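Local coordinates for Two-component system response regulator/GGDEF domain protein (Aeromonas salmonicida, PDB 3LUF) that probably makes cyclic di-GMP from GTP through a GGDEF domain, here represented by its two receiver domains, which probably regulate that activity through phosphorylation, at the interface of chains A and B. Coordinates in Å, arbitrary orientation; residue numbers count along the deposited sequence, not the author numbering. Chains: chain A/B, Two-component system response regulator/GGDEF domain protein.

The interface of chains A and B. Residues chain A 208, 210, 214, 225, 227; chain B 229-231, 234.
The loop 229-231 and the first turn of helix 232-248 in chain B meet three elements of chain A: the loop after strand 201-206, the start of helix 213-219, and strand 224-227. B:Glu234 carries the contact. Its CG lies anti to the carbonyl carbon (chi1 -73°), and the chain beyond runs extended, bringing the carboxylate between the side chains of A:Ser208, A:Ser214 and A:Asn227. OE1 accepts from both A:Ser214 and A:Asn227. The hydroxyl OG of A:Ser214 reaches the anti lone pair of B:Glu234 OE1 at 2.8 Å. The amide ND2 of A:Asn227 comes to OE1 of B:Glu234 at 3.1 Å from above the carboxylate plane, while OE1 stays in the amide plane. OE2 of B:Glu234 takes the hydroxyl OG of A:Ser208 on its syn lone pair at 2.8 Å. Within chain B, the backbone N of B:Glu231 gives OE2 of B:Glu234 a nearly straight bond of 3.0 Å (171° at H). It ties the carboxylate back to the residue just before its own helix, as in an N-terminal capping box. Donors on both oxygens would hold the carboxylate's rotation and may favour the charged form. A:Ser208 OG also lies 3.2 Å from B:Pro229 O, in the loop after the last strand, where a cis peptide before proline is typical of receiver domains. The one hydroxyl hydrogen must be shared or alternate between the two acceptors. CG of B:Glu234 sits over one face of the A:Phe225 ring, toward the rim, and CB of B:Glu234 lies 3.5 Å from A:Phe225 CZ. The patch has a symmetric twin; whether the dimer forms in solution is not established here. It lies on the α4-β5-α5 face of the second receiver domain, often used for dimerisation.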
# COMPACT_ATOMS: atom_id res chain seq x y z
N SER A 208 -6.87 -10.13 -8.88
CA SER A 208 -5.62 -10.33 -9.60
C SER A 208 -5.85 -11.47 -10.60
O SER A 208 -4.96 -11.79 -11.38
CB SER A 208 -4.45 -10.61 -8.63
OG SER A 208 -3.28 -9.91 -9.03
N LYS A 210 -7.30 -11.27 -13.46
CA LYS A 210 -7.84 -10.36 -14.49
C LYS A 210 -6.88 -9.62 -15.43
O LYS A 210 -5.66 -9.51 -15.20
CB LYS A 210 -8.82 -9.35 -13.88
CG LYS A 210 -10.25 -9.56 -14.37
CD LYS A 210 -11.21 -8.70 -13.62
CE LYS A 210 -12.53 -9.42 -13.47
NZ LYS A 210 -12.35 -10.58 -12.57
N SER A 214 -6.57 -3.73 -11.58
CA SER A 214 -5.87 -2.85 -10.65
C SER A 214 -5.22 -1.69 -11.39
O SER A 214 -5.32 -0.54 -10.96
CB SER A 214 -4.82 -3.60 -9.81
OG SER A 214 -5.50 -4.46 -8.93
N PHE A 225 -4.90 -0.16 -4.63
CA PHE A 225 -5.76 -1.30 -4.93
C PHE A 225 -5.72 -2.28 -3.75
O PHE A 225 -4.76 -2.34 -2.99
CB PHE A 225 -5.28 -2.01 -6.21
CG PHE A 225 -3.98 -2.77 -6.01
CD1 PHE A 225 -2.76 -2.12 -6.10
CD2 PHE A 225 -3.99 -4.13 -5.71
CE1 PHE A 225 -1.55 -2.83 -5.88
CE2 PHE A 225 -2.80 -4.83 -5.49
CZ PHE A 225 -1.58 -4.17 -5.58
N ASN A 227 -6.80 -6.50 -3.51
CA ASN A 227 -7.37 -7.65 -4.19
C ASN A 227 -8.25 -8.51 -3.30
O ASN A 227 -7.92 -8.75 -2.15
CB ASN A 227 -6.22 -8.47 -4.80
CG ASN A 227 -5.62 -7.82 -6.04
OD1 ASN A 227 -6.35 -7.27 -6.87
ND2 ASN A 227 -4.31 -7.92 -6.19
N PRO B 229 -0.17 -14.80 -7.82
CA PRO B 229 0.33 -13.97 -8.92
C PRO B 229 -0.05 -12.48 -8.81
O PRO B 229 -1.13 -12.17 -8.31
CB PRO B 229 -0.36 -14.56 -10.17
CG PRO B 229 -1.59 -15.26 -9.64
CD PRO B 229 -1.11 -15.83 -8.30
N PHE B 230 0.84 -11.60 -9.28
CA PHE B 230 0.57 -10.16 -9.38
C PHE B 230 0.99 -9.62 -10.75
O PHE B 230 1.88 -10.20 -11.42
CB PHE B 230 1.26 -9.36 -8.25
CG PHE B 230 2.76 -9.57 -8.19
CD1 PHE B 230 3.62 -8.84 -9.03
CD2 PHE B 230 3.31 -10.50 -7.32
CE1 PHE B 230 5.00 -9.03 -8.98
CE2 PHE B 230 4.68 -10.72 -7.28
CZ PHE B 230 5.52 -9.99 -8.11
N GLU B 231 0.37 -8.51 -11.14
CA GLU B 231 0.68 -7.80 -12.38
C GLU B 231 1.77 -6.75 -12.14
O GLU B 231 1.92 -6.27 -11.00
CB GLU B 231 -0.59 -7.13 -12.89
CG GLU B 231 -1.72 -8.14 -13.18
CD GLU B 231 -1.42 -9.05 -14.38
OE1 GLU B 231 -0.89 -8.57 -15.41
OE2 GLU B 231 -1.72 -10.25 -14.28
N GLU B 234 0.66 -3.65 -10.32
CA GLU B 234 0.46 -3.90 -8.90
C GLU B 234 1.79 -3.82 -8.15
O GLU B 234 1.89 -3.10 -7.15
CB GLU B 234 -0.23 -5.23 -8.67
CG GLU B 234 -1.71 -5.17 -9.07
CD GLU B 234 -2.39 -6.53 -9.02
OE1 GLU B 234 -3.64 -6.55 -8.87
OE2 GLU B 234 -1.69 -7.56 -9.15